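Uncharacterized protein (Bacteroides eggerthii, PDB 4L3R) is of unknown function, a DUF4847-family protein of the calycin clan built on an antiparallel beta sheet that probably closes into a calycin-like barrel. Local coordinates at residues 86-99 / 111-123. Sequence-based numbering, arbitrary orientation.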
# COMPACT_ATOMS: atom_id res chain seq x y z
N ILE B 86 -7.45 9.99 3.51
CA ILE B 86 -6.28 10.87 3.42
C ILE B 86 -6.22 11.47 2.03
O ILE B 86 -6.43 10.75 1.07
CB ILE B 86 -4.96 10.13 3.81
CG1 ILE B 86 -3.80 11.13 3.96
CG2 ILE B 86 -4.61 9.03 2.80
CD1 ILE B 86 -2.60 10.54 4.60
N ASP B 87 -5.98 12.78 1.92
CA ASP B 87 -5.90 13.46 0.63
C ASP B 87 -4.59 14.23 0.54
O ASP B 87 -4.38 15.17 1.31
CB ASP B 87 -7.10 14.40 0.45
CG ASP B 87 -7.20 15.06 -0.91
OD1 ASP B 87 -6.49 14.62 -1.85
OD2 ASP B 87 -7.96 16.04 -1.04
N GLY B 88 -3.73 13.85 -0.40
CA GLY B 88 -2.44 14.49 -0.63
C GLY B 88 -2.50 15.90 -1.17
O GLY B 88 -1.54 16.66 -0.99
N LYS B 89 -3.61 16.25 -1.86
CA LYS B 89 -3.78 17.59 -2.45
C LYS B 89 -4.17 18.58 -1.36
O LYS B 89 -3.51 19.62 -1.22
CB LYS B 89 -4.85 17.55 -3.56
CG LYS B 89 -4.96 18.84 -4.37
CD LYS B 89 -6.08 18.76 -5.40
CE LYS B 89 -6.32 20.06 -6.13
NZ LYS B 89 -5.26 20.36 -7.13
N GLU B 90 -5.23 18.27 -0.61
CA GLU B 90 -5.75 19.13 0.46
C GLU B 90 -5.03 18.90 1.80
O GLU B 90 -5.26 19.67 2.74
CB GLU B 90 -7.27 18.90 0.64
CG GLU B 90 -8.11 19.19 -0.59
CD GLU B 90 -8.14 20.64 -1.03
OE1 GLU B 90 -8.39 21.52 -0.17
OE2 GLU B 90 -7.92 20.91 -2.23
N HIS B 91 -4.17 17.88 1.90
CA HIS B 91 -3.45 17.52 3.13
C HIS B 91 -4.43 17.28 4.31
O HIS B 91 -4.14 17.66 5.44
CB HIS B 91 -2.38 18.57 3.48
CG HIS B 91 -1.15 18.44 2.64
ND1 HIS B 91 -1.04 19.08 1.42
CD2 HIS B 91 -0.03 17.71 2.85
CE1 HIS B 91 0.15 18.74 0.94
NE2 HIS B 91 0.79 17.91 1.76
N THR B 92 -5.57 16.63 4.02
CA THR B 92 -6.57 16.31 5.03
C THR B 92 -6.37 14.85 5.44
O THR B 92 -5.76 14.08 4.70
CB THR B 92 -7.99 16.56 4.49
OG1 THR B 92 -8.19 15.78 3.32
CG2 THR B 92 -8.25 18.03 4.19
N ILE B 93 -6.87 14.49 6.61
CA ILE B 93 -6.77 13.12 7.12
C ILE B 93 -7.87 12.87 8.14
O ILE B 93 -8.22 13.77 8.89
CB ILE B 93 -5.36 12.81 7.72
CG1 ILE B 93 -5.26 11.32 8.14
CG2 ILE B 93 -5.05 13.74 8.91
CD1 ILE B 93 -3.92 10.86 8.49
N SER B 94 -8.42 11.66 8.14
CA SER B 94 -9.44 11.26 9.10
C SER B 94 -9.20 9.78 9.48
O SER B 94 -8.94 8.96 8.60
CB SER B 94 -10.84 11.52 8.53
OG SER B 94 -11.74 10.43 8.66
N ILE B 95 -9.21 9.47 10.79
CA ILE B 95 -9.00 8.12 11.32
C ILE B 95 -10.27 7.76 12.08
O ILE B 95 -10.64 8.49 12.99
CB ILE B 95 -7.74 8.06 12.23
CG1 ILE B 95 -6.46 8.42 11.42
CG2 ILE B 95 -7.61 6.66 12.91
CD1 ILE B 95 -5.18 8.71 12.28
N SER B 96 -10.93 6.66 11.71
CA SER B 96 -12.18 6.23 12.34
C SER B 96 -12.07 4.81 12.89
O SER B 96 -11.49 3.94 12.25
CB SER B 96 -13.32 6.29 11.32
OG SER B 96 -13.45 7.59 10.78
N GLY B 97 -12.70 4.59 14.04
CA GLY B 97 -12.73 3.30 14.72
C GLY B 97 -12.68 3.45 16.22
O GLY B 97 -13.00 4.52 16.76
N LYS B 98 -12.26 2.39 16.91
CA LYS B 98 -12.14 2.40 18.37
C LYS B 98 -10.90 1.62 18.79
O LYS B 98 -10.51 0.67 18.12
CB LYS B 98 -13.40 1.83 19.05
CG LYS B 98 -13.92 0.53 18.47
CD LYS B 98 -15.10 -0.01 19.26
CE LYS B 98 -15.73 -1.20 18.58
NZ LYS B 98 -16.84 -1.77 19.38
N ALA B 99 -10.28 2.06 19.88
CA ALA B 99 -9.09 1.41 20.40
C ALA B 99 -9.45 0.12 21.15
O ALA B 99 -10.54 0.02 21.72
CB ALA B 99 -8.33 2.35 21.33
N PHE B 111 -2.87 10.45 23.49
CA PHE B 111 -2.41 9.89 22.21
C PHE B 111 -3.55 9.17 21.47
O PHE B 111 -3.80 9.46 20.30
CB PHE B 111 -1.25 8.92 22.47
CG PHE B 111 -0.67 8.23 21.26
CD1 PHE B 111 0.26 8.86 20.46
CD2 PHE B 111 -0.99 6.91 20.97
CE1 PHE B 111 0.84 8.21 19.38
CE2 PHE B 111 -0.42 6.26 19.88
CZ PHE B 111 0.50 6.91 19.09
N ILE B 112 -4.25 8.25 22.16
CA ILE B 112 -5.33 7.46 21.57
C ILE B 112 -6.52 8.35 21.18
O ILE B 112 -7.02 8.21 20.06
CB ILE B 112 -5.77 6.30 22.52
CG1 ILE B 112 -4.63 5.26 22.68
CG2 ILE B 112 -7.07 5.62 22.05
CD1 ILE B 112 -4.35 4.34 21.46
N SER B 113 -6.97 9.25 22.08
CA SER B 113 -8.09 10.15 21.76
C SER B 113 -7.77 11.09 20.61
O SER B 113 -8.62 11.34 19.77
CB SER B 113 -8.49 10.99 22.98
OG SER B 113 -9.23 10.22 23.90
N GLY B 114 -6.56 11.65 20.63
CA GLY B 114 -6.11 12.59 19.62
C GLY B 114 -6.06 12.00 18.22
O GLY B 114 -6.38 12.70 17.26
N LEU B 115 -5.67 10.72 18.09
CA LEU B 115 -5.59 10.07 16.77
C LEU B 115 -6.95 9.96 16.10
O LEU B 115 -7.03 10.20 14.90
CB LEU B 115 -4.92 8.70 16.86
CG LEU B 115 -3.40 8.76 17.01
CD1 LEU B 115 -2.87 7.43 17.50
CD2 LEU B 115 -2.72 9.13 15.68
N PHE B 116 -8.02 9.69 16.86
CA PHE B 116 -9.36 9.61 16.26
C PHE B 116 -9.96 10.99 15.95
O PHE B 116 -10.98 11.05 15.27
CB PHE B 116 -10.31 8.81 17.15
CG PHE B 116 -9.96 7.34 17.23
CD1 PHE B 116 -10.04 6.53 16.09
CD2 PHE B 116 -9.62 6.74 18.44
CE1 PHE B 116 -9.71 5.18 16.16
CE2 PHE B 116 -9.31 5.38 18.50
CZ PHE B 116 -9.35 4.61 17.36
N ASN B 117 -9.33 12.09 16.45
CA ASN B 117 -9.79 13.46 16.21
C ASN B 117 -8.89 14.20 15.21
O ASN B 117 -9.04 15.42 15.08
CB ASN B 117 -9.85 14.24 17.54
CG ASN B 117 -10.92 13.76 18.48
OD1 ASN B 117 -12.03 13.43 18.07
ND2 ASN B 117 -10.65 13.79 19.78
N VAL B 118 -7.98 13.50 14.48
CA VAL B 118 -7.16 14.18 13.47
C VAL B 118 -8.05 14.70 12.33
O VAL B 118 -9.07 14.08 12.03
CB VAL B 118 -5.99 13.34 12.88
CG1 VAL B 118 -4.99 12.96 13.97
CG2 VAL B 118 -6.48 12.10 12.12
N PHE B 119 -7.70 15.85 11.75
CA PHE B 119 -8.45 16.42 10.62
C PHE B 119 -7.53 16.84 9.46
O PHE B 119 -7.99 16.83 8.32
CB PHE B 119 -9.33 17.60 11.07
CG PHE B 119 -8.61 18.79 11.64
CD1 PHE B 119 -8.29 18.86 12.98
CD2 PHE B 119 -8.38 19.91 10.85
CE1 PHE B 119 -7.66 19.99 13.51
CE2 PHE B 119 -7.77 21.05 11.39
CZ PHE B 119 -7.41 21.07 12.71
N LYS B 120 -6.25 17.21 9.72
CA LYS B 120 -5.29 17.57 8.66
C LYS B 120 -3.87 17.23 9.11
O LYS B 120 -3.65 16.89 10.27
CB LYS B 120 -5.42 19.07 8.26
CG LYS B 120 -4.97 20.08 9.32
CD LYS B 120 -5.15 21.53 8.85
CE LYS B 120 -4.54 22.52 9.82
NZ LYS B 120 -4.70 23.93 9.36
N TYR B 121 -2.91 17.29 8.17
CA TYR B 121 -1.52 16.95 8.47
C TYR B 121 -0.53 17.66 7.56
O TYR B 121 -0.90 18.31 6.59
CB TYR B 121 -1.32 15.42 8.30
CG TYR B 121 -1.25 14.98 6.85
CD1 TYR B 121 -2.40 14.81 6.10
CD2 TYR B 121 -0.02 14.80 6.22
CE1 TYR B 121 -2.34 14.46 4.75
CE2 TYR B 121 0.05 14.45 4.87
CZ TYR B 121 -1.12 14.29 4.14
OH TYR B 121 -1.09 13.95 2.81
N GLU B 122 0.74 17.47 7.87
CA GLU B 122 1.86 17.91 7.06
C GLU B 122 3.05 17.01 7.43
O GLU B 122 3.08 16.45 8.52
CB GLU B 122 2.16 19.42 7.21
CG GLU B 122 2.60 19.86 8.59
CD GLU B 122 2.68 21.36 8.81
OE1 GLU B 122 2.38 22.13 7.87
OE2 GLU B 122 3.04 21.77 9.94
N GLY B 123 3.96 16.81 6.49
CA GLY B 123 5.12 15.97 6.73
C GLY B 123 6.05 15.79 5.56
O GLY B 123 5.75 16.20 4.43
O HOH W 1 -10.17 11.68 12.50
O HOH W 2 -12.82 9.33 14.27
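Strands 92-96 and 118-123 meet at a single antiparallel bridge between Thr92 and Lys120, where Tyr121 N donates to His91 O (3.0 Å) and Ile93 N to Phe119 O (3.1 Å). Beyond the bridge the backbones part and two waters fill in: one accepts from Ile95 N and lies near Phe116 O and Val118 O, the other donates to Ile95 O and Phe116 O. Tyr121 CG lies between its backbone N and carbonyl carbon (chi1 76°), which turns the ring toward the 86-92 turn; Thr92 O meets its edge at CE1 (3.4 Å), while Ile86 CG1 packs against CE1 and His91 CD2 against CZ, the two rings inclined at 49°. Ile93 CB packs against Tyr121 CD1 (3.9 Å). With an alanine here in place of Tyr121, the His91 ring is likely to lose its aromatic neighbour and a gap to open beside Ile86 and Ile93. Strands 92-96 and 118-123 are the outermost of the antiparallel sheet within this chain, so their bridge brings its ends together, consistent with a calycin-type barrel; Val6 and Ile9 of helix 4-10 also cover Tyr121. Inside, Ile95 CD1 reaches Val118 CG2 (3.6 Å) and lies near Leu115 CD2. The Phe116 ring takes Gly97 O over one face (3.4 Å to CE1) and Ile95 O at its edge, and Ala99 CB rests on Ile112 CG2 (3.6 Å).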